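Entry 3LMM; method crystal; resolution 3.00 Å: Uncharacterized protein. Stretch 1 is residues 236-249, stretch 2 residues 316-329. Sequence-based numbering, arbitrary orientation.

Stretch 1, residues 236-249: DRTAIELSIFDVHG
Stretch 2, residues 316-329: RSEPIDVRWIELDS

Two strands of one chain, paired from Ile240 with Ile320 to Phe245 with Ile325, lie side by side as parallel neighbours in a sheet, their axes 4.6 Å apart at closest and their N-to-C directions 23° apart. The register is constant, each residue facing the one 80 further on: CA to CA is 4.4 Å for Ile240 and Ile320, 5.9 Å for Glu241 and Asp321, and 4.9 Å for Phe245 and Ile325.

Along stretch 2, the approach begins in loop, bent at Ser317 (phi/psi -78/-63). Arg316 and Ser317 offer backbone carbonyls to Arg237, whose long side chain (chi2 and chi3 t) reaches them with the edge of its guanidinium: NH1 donates to Arg316 O at 3.0 Å, and NE makes a weak bond to Ser317 O at 3.3 Å. Pro319 (phi/psi -74/164), which lacks an amide hydrogen to donate, points its CB toward stretch 1 and packs against Thr238 (m), CB to CG2 3.7 Å.

Ile320 (-65/122; m, t) opens the ladder. Its N donates to Ala239 O at 2.8 Å, and its O accepts from Glu241 N at 3.1 Å; one residue thus bonds to both neighbours of its partner, as parallel pairing requires. Its CB lies 3.5 Å from CG1 of Ile240 (t, t). Apolar residues suit this largely buried face, which also carries Leu242, Val322, Ile244 and Trp324.

Asp321 (t) turns to the other face, where its carboxylate meets Arg323 in a salt bridge, NE to OD1 3.0 Å. Val322 (-118/122; p) repeats the ladder: its N donates to Glu241 O at 3.1 Å and its O accepts from Ser243 N at 3.0 Å. Its CG2 sits 3.8 Å from CD1 of Leu242 (t, p).

Arg323 (p, m, m) rests its CB against Phe245 (m) CE2 at 3.6 Å, near the ring plane, while that ring atom lies over one face of the guanidinium. Small Ser243 (m) is its paired residue. Trp324 (-122/127; t, chi2 -81°) donates from N to Ser243 O at 3.2 Å and accepts at O from Phe245 N at 2.7 Å; its CB lies 4.2 Å from Leu242 CD1.

Ile325 (m, m) brings CD1 to 3.7 Å from Phe245 CB, filling the space beside the aromatic residue. Glu326 (-53/-67) starts a type I turn to Ser329, closed by Ser329 N to Glu326 O at 3.2 Å. Even here bonding continues, with Glu326 N to Phe245 O at 3.1 Å and Leu327 N to Asp246 O at 3.2 Å. Leu327 (m, t) then places CD1 4.4 Å from Val247 CB, a looser apolar contact at the exposed end.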

# COMPACT_ATOMS: atom_id res chain seq x y z
N ASP A 236 -27.21 10.31 4.93
CA ASP A 236 -28.13 11.35 4.53
C ASP A 236 -27.48 12.49 3.75
O ASP A 236 -27.67 13.67 4.08
CB ASP A 236 -28.85 11.92 5.76
CG ASP A 236 -29.45 10.83 6.64
OD1 ASP A 236 -28.82 10.46 7.66
OD2 ASP A 236 -30.55 10.34 6.31
N ARG A 237 -26.70 12.14 2.74
CA ARG A 237 -26.04 13.13 1.89
C ARG A 237 -25.23 12.45 0.81
O ARG A 237 -24.85 11.29 0.93
CB ARG A 237 -25.16 14.07 2.71
CG ARG A 237 -23.68 13.75 2.80
CD ARG A 237 -22.95 15.06 2.99
NE ARG A 237 -21.54 14.98 3.38
CZ ARG A 237 -21.09 14.38 4.48
NH1 ARG A 237 -19.79 14.38 4.75
NH2 ARG A 237 -21.94 13.75 5.30
N THR A 238 -24.97 13.17 -0.27
CA THR A 238 -24.21 12.61 -1.36
C THR A 238 -22.75 12.56 -1.01
O THR A 238 -22.15 13.55 -0.59
CB THR A 238 -24.43 13.44 -2.61
OG1 THR A 238 -25.80 13.30 -3.00
CG2 THR A 238 -23.53 12.96 -3.73
N ALA A 239 -22.16 11.38 -1.17
CA ALA A 239 -20.75 11.21 -0.85
C ALA A 239 -19.91 11.42 -2.09
O ALA A 239 -18.83 12.01 -2.03
CB ALA A 239 -20.51 9.82 -0.28
N ILE A 240 -20.43 10.96 -3.22
CA ILE A 240 -19.72 11.06 -4.48
C ILE A 240 -20.74 11.10 -5.61
O ILE A 240 -21.80 10.49 -5.52
CB ILE A 240 -18.79 9.83 -4.65
CG1 ILE A 240 -17.91 9.98 -5.87
CG2 ILE A 240 -19.62 8.56 -4.77
CD1 ILE A 240 -16.73 9.08 -5.82
N GLU A 241 -20.44 11.84 -6.67
CA GLU A 241 -21.38 11.92 -7.79
C GLU A 241 -20.64 12.10 -9.11
O GLU A 241 -19.51 12.56 -9.13
CB GLU A 241 -22.36 13.06 -7.57
CG GLU A 241 -21.70 14.39 -7.28
CD GLU A 241 -22.69 15.52 -7.09
OE1 GLU A 241 -23.58 15.42 -6.21
OE2 GLU A 241 -22.59 16.53 -7.83
N LEU A 242 -21.30 11.74 -10.21
CA LEU A 242 -20.68 11.83 -11.52
C LEU A 242 -21.34 12.84 -12.46
O LEU A 242 -22.56 13.01 -12.45
CB LEU A 242 -20.69 10.45 -12.19
CG LEU A 242 -20.20 10.32 -13.64
CD1 LEU A 242 -18.67 10.51 -13.70
CD2 LEU A 242 -20.58 8.95 -14.17
N SER A 243 -20.50 13.51 -13.25
CA SER A 243 -20.95 14.50 -14.23
C SER A 243 -20.23 14.27 -15.55
O SER A 243 -19.05 14.58 -15.69
CB SER A 243 -20.63 15.92 -13.76
OG SER A 243 -21.34 16.25 -12.58
N ILE A 244 -20.96 13.73 -16.52
CA ILE A 244 -20.43 13.42 -17.85
C ILE A 244 -20.38 14.64 -18.76
O ILE A 244 -21.41 15.25 -19.05
CB ILE A 244 -21.33 12.41 -18.54
CG1 ILE A 244 -21.35 11.12 -17.72
CG2 ILE A 244 -20.87 12.21 -19.98
CD1 ILE A 244 -22.51 10.23 -18.07
N PHE A 245 -19.19 14.98 -19.22
CA PHE A 245 -19.03 16.13 -20.10
C PHE A 245 -18.77 15.70 -21.53
O PHE A 245 -18.51 14.53 -21.81
CB PHE A 245 -17.86 16.98 -19.63
CG PHE A 245 -18.16 17.80 -18.43
CD1 PHE A 245 -18.84 19.00 -18.55
CD2 PHE A 245 -17.73 17.38 -17.17
CE1 PHE A 245 -19.09 19.78 -17.44
CE2 PHE A 245 -17.97 18.15 -16.04
CZ PHE A 245 -18.66 19.35 -16.18
N ASP A 246 -18.84 16.66 -22.44
CA ASP A 246 -18.60 16.35 -23.83
C ASP A 246 -17.13 16.59 -24.14
O ASP A 246 -16.50 15.85 -24.89
CB ASP A 246 -19.52 17.20 -24.71
CG ASP A 246 -19.61 16.70 -26.14
OD1 ASP A 246 -19.52 15.46 -26.36
OD2 ASP A 246 -19.79 17.56 -27.04
N VAL A 247 -16.58 17.63 -23.52
CA VAL A 247 -15.17 17.96 -23.70
C VAL A 247 -14.70 18.91 -22.59
O VAL A 247 -15.46 19.77 -22.14
CB VAL A 247 -14.92 18.56 -25.12
CG1 VAL A 247 -15.73 19.82 -25.32
CG2 VAL A 247 -13.43 18.82 -25.32
N HIS A 248 -13.47 18.71 -22.13
CA HIS A 248 -12.91 19.54 -21.06
C HIS A 248 -13.14 20.99 -21.39
O HIS A 248 -12.37 21.59 -22.13
CB HIS A 248 -11.40 19.27 -20.90
CG HIS A 248 -10.77 20.02 -19.76
ND1 HIS A 248 -11.26 19.98 -18.47
CD2 HIS A 248 -9.69 20.83 -19.72
CE1 HIS A 248 -10.51 20.74 -17.69
NE2 HIS A 248 -9.54 21.27 -18.43
N GLY A 249 -14.22 21.55 -20.84
CA GLY A 249 -14.51 22.94 -21.11
C GLY A 249 -15.95 23.34 -20.85
O GLY A 249 -16.41 24.39 -21.31
N ARG A 316 -15.93 17.28 5.38
CA ARG A 316 -16.44 18.32 4.50
C ARG A 316 -17.77 17.91 3.90
O ARG A 316 -18.08 16.72 3.81
CB ARG A 316 -15.44 18.65 3.40
CG ARG A 316 -14.48 19.76 3.78
CD ARG A 316 -13.06 19.41 3.36
NE ARG A 316 -12.39 20.45 2.57
CZ ARG A 316 -12.98 21.14 1.59
NH1 ARG A 316 -14.25 20.93 1.27
NH2 ARG A 316 -12.27 22.03 0.92
N SER A 317 -18.57 18.90 3.50
CA SER A 317 -19.88 18.62 2.93
C SER A 317 -19.80 18.17 1.50
O SER A 317 -20.18 17.04 1.16
CB SER A 317 -20.75 19.87 3.02
OG SER A 317 -20.92 20.29 4.36
N GLU A 318 -19.29 19.06 0.66
CA GLU A 318 -19.15 18.81 -0.77
C GLU A 318 -18.71 17.37 -1.11
O GLU A 318 -17.77 16.84 -0.54
CB GLU A 318 -18.20 19.87 -1.38
CG GLU A 318 -16.87 20.18 -0.64
CD GLU A 318 -16.96 21.25 0.46
OE1 GLU A 318 -17.29 20.91 1.62
OE2 GLU A 318 -16.69 22.44 0.15
N PRO A 319 -19.43 16.72 -2.04
CA PRO A 319 -19.14 15.35 -2.45
C PRO A 319 -17.91 15.23 -3.32
O PRO A 319 -17.42 16.22 -3.86
CB PRO A 319 -20.39 14.94 -3.23
CG PRO A 319 -21.44 15.93 -2.78
CD PRO A 319 -20.67 17.20 -2.67
N ILE A 320 -17.41 14.01 -3.45
CA ILE A 320 -16.27 13.76 -4.30
C ILE A 320 -16.85 14.08 -5.66
O ILE A 320 -17.87 13.50 -6.07
CB ILE A 320 -15.86 12.26 -4.27
CG1 ILE A 320 -15.44 11.86 -2.85
CG2 ILE A 320 -14.75 12.01 -5.26
CD1 ILE A 320 -15.22 10.36 -2.65
N ASP A 321 -16.22 15.02 -6.36
CA ASP A 321 -16.67 15.42 -7.68
C ASP A 321 -15.90 14.61 -8.70
O ASP A 321 -14.69 14.77 -8.83
CB ASP A 321 -16.39 16.92 -7.90
CG ASP A 321 -16.82 17.42 -9.27
OD1 ASP A 321 -16.55 18.60 -9.60
OD2 ASP A 321 -17.43 16.63 -10.02
N VAL A 322 -16.60 13.71 -9.39
CA VAL A 322 -15.95 12.91 -10.43
C VAL A 322 -16.62 13.25 -11.75
O VAL A 322 -17.84 13.14 -11.87
CB VAL A 322 -16.01 11.35 -10.15
CG1 VAL A 322 -17.37 10.94 -9.64
CG2 VAL A 322 -15.68 10.59 -11.43
N ARG A 323 -15.82 13.70 -12.71
CA ARG A 323 -16.35 14.03 -14.02
C ARG A 323 -15.63 13.21 -15.07
O ARG A 323 -14.47 12.84 -14.91
CB ARG A 323 -16.25 15.53 -14.35
CG ARG A 323 -14.91 16.19 -14.09
CD ARG A 323 -14.81 16.67 -12.65
NE ARG A 323 -15.71 17.78 -12.33
CZ ARG A 323 -15.60 19.01 -12.83
NH1 ARG A 323 -14.62 19.30 -13.69
NH2 ARG A 323 -16.46 19.95 -12.46
N TRP A 324 -16.36 12.90 -16.15
CA TRP A 324 -15.85 12.11 -17.25
C TRP A 324 -15.94 12.90 -18.54
O TRP A 324 -17.00 13.39 -18.89
CB TRP A 324 -16.68 10.84 -17.37
CG TRP A 324 -16.36 10.03 -18.57
CD1 TRP A 324 -16.81 10.23 -19.84
CD2 TRP A 324 -15.50 8.90 -18.61
NE1 TRP A 324 -16.28 9.28 -20.69
CE2 TRP A 324 -15.47 8.45 -19.96
CE3 TRP A 324 -14.75 8.21 -17.65
CZ2 TRP A 324 -14.72 7.34 -20.36
CZ3 TRP A 324 -14.00 7.12 -18.05
CH2 TRP A 324 -14.00 6.69 -19.39
N ILE A 325 -14.82 13.01 -19.26
CA ILE A 325 -14.80 13.74 -20.53
C ILE A 325 -14.89 12.79 -21.71
O ILE A 325 -13.95 12.04 -21.98
CB ILE A 325 -13.51 14.53 -20.67
CG1 ILE A 325 -13.23 15.24 -19.36
CG2 ILE A 325 -13.63 15.53 -21.78
CD1 ILE A 325 -14.40 15.98 -18.85
N GLU A 326 -15.99 12.85 -22.44
CA GLU A 326 -16.22 11.97 -23.58
C GLU A 326 -15.15 11.93 -24.66
O GLU A 326 -14.51 10.90 -24.86
CB GLU A 326 -17.55 12.34 -24.25
CG GLU A 326 -18.78 12.00 -23.44
CD GLU A 326 -19.14 10.54 -23.50
OE1 GLU A 326 -19.37 10.03 -24.63
OE2 GLU A 326 -19.20 9.88 -22.44
N LEU A 327 -14.99 13.04 -25.37
CA LEU A 327 -14.05 13.13 -26.47
C LEU A 327 -12.57 12.96 -26.12
O LEU A 327 -11.75 12.67 -27.00
CB LEU A 327 -14.27 14.45 -27.22
CG LEU A 327 -15.65 14.57 -27.88
CD1 LEU A 327 -15.82 15.93 -28.55
CD2 LEU A 327 -15.83 13.45 -28.90
N ASP A 328 -12.22 13.12 -24.85
CA ASP A 328 -10.83 12.99 -24.44
C ASP A 328 -10.60 11.69 -23.69
O ASP A 328 -9.46 11.35 -23.35
CB ASP A 328 -10.43 14.18 -23.57
CG ASP A 328 -10.29 15.45 -24.38
OD1 ASP A 328 -9.52 15.42 -25.37
OD2 ASP A 328 -10.94 16.48 -24.04
N SER A 329 -11.69 10.97 -23.45
CA SER A 329 -11.63 9.72 -22.72
C SER A 329 -10.94 9.92 -21.38
O SER A 329 -10.31 9.01 -20.88
CB SER A 329 -10.85 8.66 -23.50
OG SER A 329 -11.37 8.46 -24.80